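Local coordinates for polysaccharide biosynthesis protein CapD (Bacillus thuringiensis HD-771, PDB 6BWC) that probably acts as an NADP-dependent short-chain dehydrogenase/reductase on UDP-N-acetylglucosamine in the pathway to CMP-pseudaminic acid, an activated sugar for flagellin glycosylation, at residues 184-187 / 192-195; 178-183 / 241-246. The protein carries 2 engineered substitutions. All coordinates share one frame; numbering follows the deposited sequence.

Both contacts use helix 179-190, contact 2 its first turn and contact 1 the turn that follows, and their centres lie 7 Å apart. Along the chain, contact 1 is nested within the loop that contact 2 closes. Phe183 joins them: its CD1 is 3.6 Å from Ile193 CG2, while Ile187 CD1 reaches back to within 3.7 Å of Met243 O on helix 236-251. Both also meet UDP-N-acetylglucosamine. The 192-195 strand of contact 1 binds the uracil through Thr194 O, the 178-183 segment of contact 2 binds the diphosphate through Val179 N, and the side chains of Leu182 and Phe183 add packing against the base.

Contact 1: residues 184-187 / 192-195; sequences ENQI and KITV. With UD1 (uridine-diphosphate-N-acetylglucosamine), chain O.
Gln186 reaches from helix 179-190 to strand 192-195, where its OE1 accepts a hydrogen bond from Thr194 N at 2.9 Å. The N-H points well at the oxygen (157°), but the donor is tilted 35° from the carbonyl plane. With CG beside the backbone N (chi1 -72°) and the chain extended beyond it, the Gln186 side chain crosses that of Thr194 at about a right angle, bringing NE2 within 3.5 Å of Thr194 CB. Glutamine suits the place because the two atoms of its amide do different work: OE1 takes the strand amide, and NE2 donates to Glu50 of the second subunit. Next to this, Ile187 and Ile193 lie side by side and point the same way, Ile187 CG1 being 3.7 Å from Ile193 CG2. Their branched chains fill the buried angle of a tight helix-to-strand connection in the substrate-binding part of this NADP-binding, Rossmann-type enzyme of the short-chain dehydrogenase/reductase family, where strand 192-195 pairs in parallel with strand 259-262. On the same residue whose N-H Gln186 holds, Thr194 O accepts a nearly straight hydrogen bond from uracil N3 at 2.7 Å. Further out, Ile244 of helix 236-251 packs on both isoleucines.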
loop_
_atom_site.group_PDB
_atom_site.type_symbol
_atom_site.label_atom_id
_atom_site.label_comp_id
_atom_site.label_asym_id
_atom_site.label_seq_id
_atom_site.Cartn_x
_atom_site.Cartn_y
_atom_site.Cartn_z
ATOM N N GLU C 184 -19.192 40.129 3.499
ATOM C CA GLU C 184 -20.605 40.316 3.118
ATOM C C GLU C 184 -21.551 39.612 4.073
ATOM O O GLU C 184 -22.515 40.204 4.531
ATOM C CB GLU C 184 -20.881 39.778 1.710
ATOM C CG GLU C 184 -22.352 39.883 1.277
ATOM C CD GLU C 184 -22.573 39.699 -0.223
ATOM O OE1 GLU C 184 -21.923 38.793 -0.820
ATOM O OE2 GLU C 184 -23.413 40.443 -0.798
ATOM N N ASN C 185 -21.247 38.346 4.361
ATOM C CA ASN C 185 -22.130 37.435 5.103
ATOM C C ASN C 185 -22.085 37.662 6.591
ATOM O O ASN C 185 -23.110 37.579 7.281
ATOM C CB ASN C 185 -21.758 35.969 4.831
ATOM C CG ASN C 185 -22.965 35.100 4.606
ATOM O OD1 ASN C 185 -23.818 35.404 3.758
ATOM N ND2 ASN C 185 -23.054 34.012 5.352
ATOM N N GLN C 186 -20.879 37.903 7.084
ATOM C CA GLN C 186 -20.687 38.376 8.442
ATOM C C GLN C 186 -21.511 39.645 8.671
ATOM O O GLN C 186 -22.157 39.768 9.694
ATOM C CB GLN C 186 -19.192 38.651 8.720
ATOM C CG GLN C 186 -18.317 37.404 8.845
ATOM C CD GLN C 186 -16.901 37.691 9.340
ATOM O OE1 GLN C 186 -16.333 38.750 9.071
ATOM N NE2 GLN C 186 -16.319 36.731 10.061
ATOM N N ILE C 187 -21.491 40.575 7.716
ATOM C CA ILE C 187 -22.200 41.851 7.875
ATOM C C ILE C 187 -23.696 41.605 7.932
ATOM O O ILE C 187 -24.359 42.133 8.816
ATOM C CB ILE C 187 -21.877 42.876 6.754
ATOM C CG1 ILE C 187 -20.409 43.365 6.851
ATOM C CG2 ILE C 187 -22.826 44.077 6.844
ATOM C CD1 ILE C 187 -19.788 43.855 5.549
ATOM N N LYS C 192 -21.053 42.477 12.100
ATOM C CA LYS C 192 -19.691 42.738 12.557
ATOM C C LYS C 192 -18.736 41.886 11.744
ATOM O O LYS C 192 -19.007 40.708 11.539
ATOM C CB LYS C 192 -19.517 42.425 14.050
ATOM C CG LYS C 192 -19.942 41.028 14.522
ATOM C CD LYS C 192 -19.096 40.537 15.701
ATOM C CE LYS C 192 -19.366 41.320 16.990
ATOM N NZ LYS C 192 -18.277 41.130 17.994
ATOM N N ILE C 193 -17.635 42.458 11.266
ATOM C CA ILE C 193 -16.630 41.646 10.553
ATOM C C ILE C 193 -15.487 41.237 11.488
ATOM O O ILE C 193 -15.268 41.843 12.546
ATOM C CB ILE C 193 -16.076 42.310 9.251
ATOM C CG1 ILE C 193 -15.583 43.748 9.497
ATOM C CG2 ILE C 193 -17.128 42.284 8.144
ATOM C CD1 ILE C 193 -14.646 44.252 8.423
ATOM N N THR C 194 -14.777 40.193 11.067
ATOM C CA THR C 194 -13.578 39.695 11.734
ATOM C C THR C 194 -12.340 40.097 10.935
ATOM O O THR C 194 -12.115 39.620 9.823
ATOM C CB THR C 194 -13.627 38.170 11.862
ATOM O OG1 THR C 194 -14.539 37.815 12.906
ATOM C CG2 THR C 194 -12.266 37.598 12.202
ATOM N N VAL C 195 -11.511 40.936 11.538
ATOM C CA VAL C 195 -10.368 41.527 10.866
ATOM C C VAL C 195 -9.095 40.910 11.445
ATOM O O VAL C 195 -8.877 40.936 12.647
ATOM C CB VAL C 195 -10.460 43.059 11.003
ATOM C CG1 VAL C 195 -9.115 43.714 11.284
ATOM C CG2 VAL C 195 -11.138 43.638 9.758
HETATM C "C1'" UD1 O . -5.916 33.162 -0.893
HETATM C "C2'" UD1 O . -5.957 31.687 -1.258
HETATM C "C3'" UD1 O . -4.564 31.061 -1.225
HETATM C "C4'" UD1 O . -3.544 31.893 -1.998
HETATM C "C5'" UD1 O . -3.707 33.408 -1.767
HETATM C "C6'" UD1 O . -2.911 34.186 -2.824
HETATM C "C7'" UD1 O . -8.163 30.903 -0.497
HETATM C "C8'" UD1 O . -8.934 30.332 0.676
HETATM N "N2'" UD1 O . -6.835 30.964 -0.357
HETATM O "O1'" UD1 O . -5.339 33.324 0.393
HETATM O "O3'" UD1 O . -4.647 29.723 -1.755
HETATM O "O4'" UD1 O . -2.225 31.515 -1.651
HETATM O "O5'" UD1 O . -5.088 33.827 -1.802
HETATM O "O6'" UD1 O . -2.303 35.357 -2.272
HETATM O "O7'" UD1 O . -8.764 31.330 -1.481
HETATM N N1 UD1 O . -8.967 37.932 6.571
HETATM C C2 UD1 O . -9.685 38.641 7.581
HETATM N N3 UD1 O . -10.647 38.014 8.277
HETATM C C4 UD1 O . -10.958 36.722 8.049
HETATM C C5 UD1 O . -10.303 36.010 7.075
HETATM C C6 UD1 O . -9.317 36.639 6.331
HETATM O O2 UD1 O . -9.430 39.829 7.852
HETATM O O4 UD1 O . -11.854 36.150 8.689
HETATM C C1B UD1 O . -7.884 38.579 5.799
HETATM C C2B UD1 O . -6.593 37.768 5.672
HETATM O "O2'" UD1 O . -5.704 37.991 6.758
HETATM C C3B UD1 O . -6.026 38.186 4.329
HETATM C C4B UD1 O . -7.276 38.521 3.543
HETATM O O4B UD1 O . -8.332 38.741 4.477
HETATM O O3B UD1 O . -5.203 39.357 4.360
HETATM C C5B UD1 O . -7.689 37.426 2.572
HETATM O O5B UD1 O . -8.028 36.180 3.200
HETATM P PA UD1 O . -8.561 35.044 2.198
HETATM O O1A UD1 O . -9.194 33.878 2.917
HETATM O O2A UD1 O . -9.361 35.657 1.043
HETATM O O3A UD1 O . -7.291 34.597 1.307
HETATM P PB UD1 O . -5.697 34.439 1.543
HETATM O O1B UD1 O . -5.440 33.725 2.855
HETATM O O2B UD1 O . -4.882 35.698 1.275
#

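Contact 2: residues 178-183 / 241-246; sequences SVIPLF and EVMIEE. With UD1 (uridine-diphosphate-N-acetylglucosamine), chain O.
Met243 meets Phe183 and Ile180 where two helices of the substrate-binding part of this NADP-binding, Rossmann-type enzyme of the short-chain dehydrogenase/reductase family, 179-190 and 236-251, pack together. From its backbone, Met243 sets out toward helix 179-190, and CB comes to the edge of the Phe183 ring, near the ring plane. CG then rests against Phe183 CB at 3.7 Å. The chain bends at chi2 (73°) and again at chi3, which turns the sulfur away from the ring and onto Ile180. SD lies 3.8 Å from Ile180 CG2, with CG1 of the same residue slightly farther off, and the terminal CE ends beside CG2; the two side chains cross at about a right angle. A flexible, unbranched methionine suits this buried site because it can follow two differently shaped neighbours, while the branched isoleucine offers it two carbons. Leu337 also packs on Met243.

The same helix also serves the nucleotide. Within the helix, Val179 CG2 sits 3.4 Å above the plane of the Phe183 ring, over its centre, so the aromatic ring has packing on its face as well as at its edge. Phe183 CZ approaches uracil O2 at 3.6 Å. At the first turn, whose amides would favour an anion, Val179 N donates to O2A of the alpha phosphate at 3.1 Å, with an N-H...O angle of 157°.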
loop_
_atom_site.group_PDB
_atom_site.type_symbol
_atom_site.label_atom_id
_atom_site.label_comp_id
_atom_site.label_asym_id
_atom_site.label_seq_id
_atom_site.Cartn_x
_atom_site.Cartn_y
_atom_site.Cartn_z
ATOM N N SER C 178 -13.464 32.825 0.642
ATOM C CA SER C 178 -12.557 33.960 0.688
ATOM C C SER C 178 -13.205 35.134 1.418
ATOM O O SER C 178 -14.420 35.130 1.724
ATOM C CB SER C 178 -12.076 34.370 -0.720
ATOM O OG SER C 178 -12.954 35.290 -1.363
ATOM N N VAL C 179 -12.375 36.138 1.691
ATOM C CA VAL C 179 -12.750 37.223 2.584
ATOM C C VAL C 179 -14.007 37.969 2.140
ATOM O O VAL C 179 -14.815 38.300 2.995
ATOM C CB VAL C 179 -11.553 38.184 2.888
ATOM C CG1 VAL C 179 -11.137 39.006 1.674
ATOM C CG2 VAL C 179 -11.874 39.073 4.080
ATOM N N ILE C 180 -14.193 38.181 0.830
ATOM C CA ILE C 180 -15.272 39.046 0.333
ATOM C C ILE C 180 -16.684 38.480 0.588
ATOM O O ILE C 180 -17.542 39.200 1.124
ATOM C CB ILE C 180 -15.045 39.475 -1.144
ATOM C CG1 ILE C 180 -13.952 40.563 -1.201
ATOM C CG2 ILE C 180 -16.351 39.970 -1.780
ATOM C CD1 ILE C 180 -13.547 41.048 -2.584
ATOM N N PRO C 181 -16.940 37.210 0.220
ATOM C CA PRO C 181 -18.198 36.580 0.626
ATOM C C PRO C 181 -18.328 36.381 2.124
ATOM O O PRO C 181 -19.450 36.337 2.608
ATOM C CB PRO C 181 -18.163 35.213 -0.045
ATOM C CG PRO C 181 -17.212 35.347 -1.164
ATOM C CD PRO C 181 -16.226 36.412 -0.787
ATOM N N LEU C 182 -17.209 36.227 2.840
ATOM C CA LEU C 182 -17.230 36.123 4.304
ATOM C C LEU C 182 -17.711 37.434 4.958
ATOM O O LEU C 182 -18.716 37.446 5.680
ATOM C CB LEU C 182 -15.842 35.743 4.811
ATOM C CG LEU C 182 -15.661 35.615 6.313
ATOM C CD1 LEU C 182 -16.587 34.560 6.868
ATOM C CD2 LEU C 182 -14.216 35.272 6.620
ATOM N N PHE C 183 -16.997 38.528 4.671
ATOM C CA PHE C 183 -17.349 39.886 5.144
ATOM C C PHE C 183 -18.784 40.294 4.767
ATOM O O PHE C 183 -19.520 40.730 5.647
ATOM C CB PHE C 183 -16.328 40.949 4.638
ATOM C CG PHE C 183 -15.014 41.021 5.424
ATOM C CD1 PHE C 183 -14.721 40.161 6.478
ATOM C CD2 PHE C 183 -14.050 41.963 5.065
ATOM C CE1 PHE C 183 -13.524 40.236 7.149
ATOM C CE2 PHE C 183 -12.836 42.040 5.743
ATOM C CZ PHE C 183 -12.573 41.171 6.789
ATOM N N GLU C 241 -13.233 48.501 4.883
ATOM C CA GLU C 241 -14.061 49.722 4.728
ATOM C C GLU C 241 -15.090 49.630 3.550
ATOM O O GLU C 241 -16.324 49.681 3.781
ATOM C CB GLU C 241 -13.158 50.975 4.596
ATOM C CG GLU C 241 -12.431 51.362 5.890
ATOM C CD GLU C 241 -11.555 52.604 5.772
ATOM O OE1 GLU C 241 -11.568 53.273 4.718
ATOM O OE2 GLU C 241 -10.854 52.921 6.749
ATOM N N VAL C 242 -14.581 49.458 2.320
ATOM C CA VAL C 242 -15.433 49.342 1.123
ATOM C C VAL C 242 -16.540 48.313 1.339
ATOM O O VAL C 242 -17.698 48.578 1.017
ATOM C CB VAL C 242 -14.619 48.995 -0.160
ATOM C CG1 VAL C 242 -15.521 48.533 -1.298
ATOM C CG2 VAL C 242 -13.815 50.201 -0.634
ATOM N N MET C 243 -16.185 47.155 1.897
ATOM C CA MET C 243 -17.125 46.037 2.037
ATOM C C MET C 243 -18.314 46.390 2.939
ATOM O O MET C 243 -19.454 46.065 2.606
ATOM C CB MET C 243 -16.396 44.780 2.544
ATOM C CG MET C 243 -16.966 43.470 2.031
ATOM S SD MET C 243 -16.595 43.162 0.292
ATOM C CE MET C 243 -18.222 43.319 -0.401
ATOM N N ILE C 244 -18.039 47.073 4.056
ATOM C CA ILE C 244 -19.075 47.483 5.015
ATOM C C ILE C 244 -19.979 48.540 4.414
ATOM O O ILE C 244 -21.195 48.467 4.549
ATOM C CB ILE C 244 -18.455 48.029 6.305
ATOM C CG1 ILE C 244 -17.783 46.889 7.066
ATOM C CG2 ILE C 244 -19.503 48.694 7.198
ATOM C CD1 ILE C 244 -16.790 47.364 8.110
ATOM N N GLU C 245 -19.383 49.531 3.769
ATOM C CA GLU C 245 -20.166 50.536 3.050
ATOM C C GLU C 245 -21.192 49.897 2.123
ATOM O O GLU C 245 -22.394 50.087 2.319
ATOM C CB GLU C 245 -19.247 51.479 2.258
ATOM C CG GLU C 245 -18.606 52.552 3.130
ATOM C CD GLU C 245 -17.124 52.791 2.851
ATOM O OE1 GLU C 245 -16.714 52.842 1.670
ATOM O OE2 GLU C 245 -16.362 52.952 3.837
ATOM N N GLU C 246 -20.708 49.107 1.164
ATOM C CA GLU C 246 -21.538 48.600 0.057
ATOM C C GLU C 246 -22.493 47.466 0.407
ATOM O O GLU C 246 -23.502 47.282 -0.275
ATOM C CB GLU C 246 -20.682 48.160 -1.144
ATOM C CG GLU C 246 -20.865 49.020 -2.384
ATOM C CD GLU C 246 -19.987 50.239 -2.381
ATOM O OE1 GLU C 246 -18.743 50.072 -2.432
ATOM O OE2 GLU C 246 -20.537 51.358 -2.339
HETATM C "C1'" UD1 O . -5.916 33.162 -0.893
HETATM C "C2'" UD1 O . -5.957 31.687 -1.258
HETATM C "C3'" UD1 O . -4.564 31.061 -1.225
HETATM C "C4'" UD1 O . -3.544 31.893 -1.998
HETATM C "C5'" UD1 O . -3.707 33.408 -1.767
HETATM C "C6'" UD1 O . -2.911 34.186 -2.824
HETATM C "C7'" UD1 O . -8.163 30.903 -0.497
HETATM C "C8'" UD1 O . -8.934 30.332 0.676
HETATM N "N2'" UD1 O . -6.835 30.964 -0.357
HETATM O "O1'" UD1 O . -5.339 33.324 0.393
HETATM O "O3'" UD1 O . -4.647 29.723 -1.755
HETATM O "O4'" UD1 O . -2.225 31.515 -1.651
HETATM O "O5'" UD1 O . -5.088 33.827 -1.802
HETATM O "O6'" UD1 O . -2.303 35.357 -2.272
HETATM O "O7'" UD1 O . -8.764 31.330 -1.481
HETATM N N1 UD1 O . -8.967 37.932 6.571
HETATM C C2 UD1 O . -9.685 38.641 7.581
HETATM N N3 UD1 O . -10.647 38.014 8.277
HETATM C C4 UD1 O . -10.958 36.722 8.049
HETATM C C5 UD1 O . -10.303 36.010 7.075
HETATM C C6 UD1 O . -9.317 36.639 6.331
HETATM O O2 UD1 O . -9.430 39.829 7.852
HETATM O O4 UD1 O . -11.854 36.150 8.689
HETATM C C1B UD1 O . -7.884 38.579 5.799
HETATM C C2B UD1 O . -6.593 37.768 5.672
HETATM O "O2'" UD1 O . -5.704 37.991 6.758
HETATM C C3B UD1 O . -6.026 38.186 4.329
HETATM C C4B UD1 O . -7.276 38.521 3.543
HETATM O O4B UD1 O . -8.332 38.741 4.477
HETATM O O3B UD1 O . -5.203 39.357 4.360
HETATM C C5B UD1 O . -7.689 37.426 2.572
HETATM O O5B UD1 O . -8.028 36.180 3.200
HETATM P PA UD1 O . -8.561 35.044 2.198
HETATM O O1A UD1 O . -9.194 33.878 2.917
HETATM O O2A UD1 O . -9.361 35.657 1.043
HETATM O O3A UD1 O . -7.291 34.597 1.307
HETATM P PB UD1 O . -5.697 34.439 1.543
HETATM O O1B UD1 O . -5.440 33.725 2.855
HETATM O O2B UD1 O . -4.882 35.698 1.275
#